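Local coordinates for protein nicotinate phosphoribosyltransferase (PDB 4HL7) that probably catalyses the ATP-driven joining of nicotinate to the phosphoribosyl group of 5-phospho-alpha-D-ribose 1-diphosphate, giving nicotinate ribonucleotide for NAD biosynthesis, at residues F8-D18 against L134-R145. Residues are numbered along the deposited sequence; the frame is centred on the assembly and turned at random.
Sequences FSPHIIRSLLD and LVMAIVSEVRSR
R145, on helix 131-147, is sandwiched between F8 and I12 of the irregular N-terminal segment, which runs along this helix of the NAPRTase N-terminal region before entering helix 21-33. Its CG lies over the centre of the F8 ring, a CH-pi contact of 3.6 Å from R145 CG to the ring centroid. At the ring edge, in plane, sits S144 CB. Farther along R145, the guanidinium has I12 CG1 over one face and F8 CB over the other, each offset toward the rim.

The polar contacts begin at the guanidinium edge. R145 NE and NH2 both grip E141 OE1, 2.8 Å from each nitrogen, in a side-on salt bridge within the helix, between residues one turn apart. R145 NH2 also gives a weak, bent bond to S9 O (2.7 Å, 126°). A water accepts from S9 N and donates to E141 OE1, while E141 OE2 takes the backbone N of S192.

Apolar contacts continue toward L134. With chi1 at -66°, I12 turns CG2 against I138 CG1 while its CG1 branch carries CD1 to V142 CG2 (3.9 Å). I13 crosses I138 and L134 at about right angles, its CG1 lying 3.8 Å from I138 CG1, its CG2 against L134 CD2 (3.8 Å) and its CD1 near A137 CB.

The R145 guanidinium probably offsets the charge of the buried E141 carboxylate, and with the water the pair ties main-chain atoms of S9 to the helix.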
loop_
_atom_site.group_PDB
_atom_site.type_symbol
_atom_site.label_atom_id
_atom_site.label_comp_id
_atom_site.label_asym_id
_atom_site.label_seq_id
_atom_site.Cartn_x
_atom_site.Cartn_y
_atom_site.Cartn_z
ATOM N N PHE A 8 -16.289 4.313 16.262
ATOM C CA PHE A 8 -16.236 2.946 15.732
ATOM C C PHE A 8 -17.608 2.538 15.211
ATOM O O PHE A 8 -18.594 2.638 15.957
ATOM C CB PHE A 8 -15.837 1.977 16.822
ATOM C CG PHE A 8 -14.532 2.286 17.465
ATOM C CD1 PHE A 8 -14.488 2.696 18.797
ATOM C CD2 PHE A 8 -13.337 2.169 16.743
ATOM C CE1 PHE A 8 -13.267 2.987 19.423
ATOM C CE2 PHE A 8 -12.111 2.438 17.354
ATOM C CZ PHE A 8 -12.088 2.872 18.703
ATOM N N SER A 9 -17.690 2.101 13.940
ATOM C CA SER A 9 -18.952 1.500 13.457
ATOM C C SER A 9 -19.089 0.060 13.981
ATOM O O SER A 9 -18.098 -0.524 14.508
ATOM C CB SER A 9 -19.003 1.504 11.921
ATOM O OG SER A 9 -17.785 0.973 11.350
ATOM N N PRO A 10 -20.279 -0.569 13.776
ATOM C CA PRO A 10 -20.380 -1.922 14.286
ATOM C C PRO A 10 -19.413 -2.883 13.624
ATOM O O PRO A 10 -18.921 -3.803 14.265
ATOM C CB PRO A 10 -21.850 -2.309 13.985
ATOM C CG PRO A 10 -22.579 -1.025 13.893
ATOM C CD PRO A 10 -21.582 -0.056 13.287
ATOM N N HIS A 11 -19.111 -2.648 12.355
ATOM C CA HIS A 11 -18.236 -3.549 11.598
ATOM C C HIS A 11 -16.900 -2.864 11.321
ATOM O O HIS A 11 -16.863 -1.676 10.984
ATOM C CB HIS A 11 -18.946 -3.982 10.307
ATOM C CG HIS A 11 -19.602 -2.836 9.546
ATOM N ND1 HIS A 11 -19.767 -1.593 10.083
ATOM C CD2 HIS A 11 -20.137 -2.773 8.247
ATOM C CE1 HIS A 11 -20.364 -0.779 9.180
ATOM N NE2 HIS A 11 -20.587 -1.494 8.053
ATOM N N ILE A 12 -15.806 -3.595 11.547
ATOM C CA ILE A 12 -14.433 -3.124 11.249
ATOM C C ILE A 12 -14.276 -3.120 9.713
ATOM O O ILE A 12 -14.071 -2.077 9.111
ATOM C CB ILE A 12 -13.378 -4.023 11.967
ATOM C CG1 ILE A 12 -13.519 -3.839 13.503
ATOM C CG2 ILE A 12 -11.967 -3.758 11.413
ATOM C CD1 ILE A 12 -12.561 -4.681 14.322
ATOM N N ILE A 13 -14.443 -4.272 9.096
ATOM C CA ILE A 13 -14.354 -4.376 7.642
ATOM C C ILE A 13 -15.765 -4.216 7.046
ATOM O O ILE A 13 -16.714 -4.896 7.453
ATOM C CB ILE A 13 -13.708 -5.714 7.205
ATOM C CG1 ILE A 13 -12.286 -5.858 7.841
ATOM C CG2 ILE A 13 -13.720 -5.840 5.686
ATOM C CD1 ILE A 13 -11.250 -4.841 7.376
ATOM N N ARG A 14 -15.905 -3.315 6.093
ATOM C CA ARG A 14 -17.248 -2.896 5.682
ATOM C C ARG A 14 -17.825 -3.780 4.569
ATOM O O ARG A 14 -19.020 -3.867 4.425
ATOM C CB ARG A 14 -17.166 -1.464 5.250
ATOM C CG ARG A 14 -16.725 -0.629 6.445
ATOM C CD ARG A 14 -17.574 0.524 6.597
ATOM N NE ARG A 14 -17.353 1.192 7.880
ATOM C CZ ARG A 14 -17.884 2.362 8.147
ATOM N NH1 ARG A 14 -18.646 2.951 7.223
ATOM N NH2 ARG A 14 -17.661 2.944 9.318
ATOM N N SER A 15 -16.947 -4.383 3.782
ATOM C CA SER A 15 -17.311 -5.243 2.616
ATOM C C SER A 15 -16.009 -5.765 2.050
ATOM O O SER A 15 -14.928 -5.341 2.488
ATOM C CB SER A 15 -18.064 -4.460 1.530
ATOM O OG SER A 15 -17.197 -3.645 0.722
ATOM N N LEU A 16 -16.071 -6.659 1.057
ATOM C CA LEU A 16 -14.810 -7.137 0.454
ATOM C C LEU A 16 -14.273 -6.126 -0.557
ATOM O O LEU A 16 -13.257 -6.388 -1.238
ATOM C CB LEU A 16 -14.999 -8.524 -0.212
ATOM C CG LEU A 16 -15.026 -9.775 0.700
ATOM C CD1 LEU A 16 -15.117 -11.044 -0.141
ATOM C CD2 LEU A 16 -13.826 -9.849 1.660
ATOM N N LEU A 17 -14.945 -4.969 -0.679
ATOM C CA LEU A 17 -14.364 -3.827 -1.430
ATOM C C LEU A 17 -13.615 -2.827 -0.501
ATOM O O LEU A 17 -12.920 -1.886 -0.981
ATOM C CB LEU A 17 -15.495 -3.058 -2.188
ATOM C CG LEU A 17 -16.157 -3.846 -3.342
ATOM C CD1 LEU A 17 -17.162 -2.926 -4.032
ATOM C CD2 LEU A 17 -15.079 -4.324 -4.327
ATOM N N ASP A 18 -13.752 -3.047 0.818
ATOM C CA ASP A 18 -13.090 -2.211 1.824
ATOM C C ASP A 18 -11.624 -2.574 1.962
ATOM O O ASP A 18 -11.201 -3.149 3.005
ATOM C CB ASP A 18 -13.804 -2.395 3.169
ATOM C CG ASP A 18 -13.345 -1.410 4.233
ATOM O OD1 ASP A 18 -12.624 -0.438 3.927
ATOM O OD2 ASP A 18 -13.659 -1.649 5.404
ATOM N N LEU A 134 -6.928 -5.990 4.715
ATOM C CA LEU A 134 -8.003 -6.357 5.644
ATOM C C LEU A 134 -7.391 -6.688 7.003
ATOM O O LEU A 134 -7.904 -6.273 8.051
ATOM C CB LEU A 134 -8.806 -7.573 5.140
ATOM C CG LEU A 134 -9.434 -7.385 3.761
ATOM C CD1 LEU A 134 -10.033 -8.705 3.238
ATOM C CD2 LEU A 134 -10.438 -6.236 3.776
ATOM N N VAL A 135 -6.316 -7.474 6.980
ATOM C CA VAL A 135 -5.659 -7.854 8.227
ATOM C C VAL A 135 -5.047 -6.609 8.866
ATOM O O VAL A 135 -5.187 -6.404 10.049
ATOM C CB VAL A 135 -4.594 -8.990 8.024
ATOM C CG1 VAL A 135 -3.814 -9.250 9.335
ATOM C CG2 VAL A 135 -5.267 -10.293 7.541
HETATM N N MSE A 136 -4.404 -5.749 8.077
HETATM C CA MSE A 136 -3.767 -4.520 8.690
HETATM C C MSE A 136 -4.809 -3.656 9.306
HETATM O O MSE A 136 -4.620 -3.209 10.419
HETATM C CB MSE A 136 -2.912 -3.794 7.634
HETATM C CG MSE A 136 -1.740 -4.676 7.353
HETATM SE SE MSE A 136 -0.734 -3.840 5.856
HETATM C CE MSE A 136 -0.005 -2.299 6.860
ATOM N N ALA A 137 -5.982 -3.507 8.641
ATOM C CA ALA A 137 -7.095 -2.637 9.132
ATOM C C ALA A 137 -7.721 -3.171 10.392
ATOM O O ALA A 137 -8.126 -2.401 11.300
ATOM C CB ALA A 137 -8.160 -2.416 8.061
ATOM N N ILE A 138 -7.782 -4.501 10.446
ATOM C CA ILE A 138 -8.315 -5.185 11.600
ATOM C C ILE A 138 -7.359 -4.988 12.783
ATOM O O ILE A 138 -7.790 -4.630 13.842
ATOM C CB ILE A 138 -8.468 -6.709 11.287
ATOM C CG1 ILE A 138 -9.772 -6.949 10.478
ATOM C CG2 ILE A 138 -8.480 -7.524 12.607
ATOM C CD1 ILE A 138 -9.777 -8.322 9.770
ATOM N N VAL A 139 -6.073 -5.271 12.597
ATOM C CA VAL A 139 -5.127 -5.119 13.721
ATOM C C VAL A 139 -5.093 -3.671 14.219
ATOM O O VAL A 139 -5.165 -3.436 15.402
ATOM C CB VAL A 139 -3.691 -5.582 13.386
ATOM C CG1 VAL A 139 -2.740 -5.363 14.579
ATOM C CG2 VAL A 139 -3.677 -7.071 13.024
ATOM N N SER A 140 -5.024 -2.720 13.285
ATOM C CA SER A 140 -5.150 -1.297 13.646
ATOM C C SER A 140 -6.359 -0.960 14.466
ATOM O O SER A 140 -6.222 -0.395 15.578
ATOM C CB SER A 140 -5.054 -0.378 12.399
ATOM O OG SER A 140 -4.913 0.972 12.843
ATOM N N GLU A 141 -7.542 -1.317 13.964
ATOM C CA GLU A 141 -8.788 -0.961 14.633
ATOM C C GLU A 141 -9.053 -1.700 15.963
ATOM O O GLU A 141 -9.680 -1.122 16.873
ATOM C CB GLU A 141 -9.999 -1.083 13.695
ATOM C CG GLU A 141 -11.260 -0.616 14.418
ATOM C CD GLU A 141 -12.417 -0.278 13.529
ATOM O OE1 GLU A 141 -13.532 -0.149 14.087
ATOM O OE2 GLU A 141 -12.245 -0.176 12.299
ATOM N N VAL A 142 -8.697 -2.991 16.041
ATOM C CA VAL A 142 -8.797 -3.698 17.306
ATOM C C VAL A 142 -7.979 -2.990 18.379
ATOM O O VAL A 142 -8.466 -2.741 19.510
ATOM C CB VAL A 142 -8.373 -5.167 17.159
ATOM C CG1 VAL A 142 -8.157 -5.812 18.523
ATOM C CG2 VAL A 142 -9.441 -5.926 16.378
ATOM N N ARG A 143 -6.785 -2.560 18.001
ATOM C CA ARG A 143 -5.928 -1.826 18.927
ATOM C C ARG A 143 -6.593 -0.505 19.354
ATOM O O ARG A 143 -6.571 -0.146 20.530
ATOM C CB ARG A 143 -4.556 -1.582 18.270
ATOM C CG ARG A 143 -3.515 -0.953 19.173
ATOM C CD ARG A 143 -3.352 0.537 18.867
ATOM N NE ARG A 143 -2.078 1.076 19.376
ATOM C CZ ARG A 143 -1.582 2.264 19.039
ATOM N NH1 ARG A 143 -2.248 3.055 18.199
ATOM N NH2 ARG A 143 -0.401 2.647 19.517
ATOM N N SER A 144 -7.170 0.218 18.398
ATOM C CA SER A 144 -7.935 1.407 18.726
ATOM C C SER A 144 -9.046 1.123 19.719
ATOM O O SER A 144 -9.131 1.802 20.744
ATOM C CB SER A 144 -8.517 2.088 17.476
ATOM O OG SER A 144 -7.452 2.420 16.562
ATOM N N ARG A 145 -9.894 0.125 19.413
ATOM C CA ARG A 145 -11.001 -0.273 20.311
ATOM C C ARG A 145 -10.544 -0.672 21.679
ATOM O O ARG A 145 -11.266 -0.412 22.702
ATOM C CB ARG A 145 -11.776 -1.433 19.673
ATOM C CG ARG A 145 -12.603 -0.950 18.516
ATOM C CD ARG A 145 -13.022 -2.105 17.615
ATOM N NE ARG A 145 -13.833 -1.620 16.488
ATOM C CZ ARG A 145 -15.088 -1.964 16.257
ATOM N NH1 ARG A 145 -15.730 -2.753 17.125
ATOM N NH2 ARG A 145 -15.720 -1.482 15.181
HETATM O O HOH W 1 -15.136 1.604 12.671
#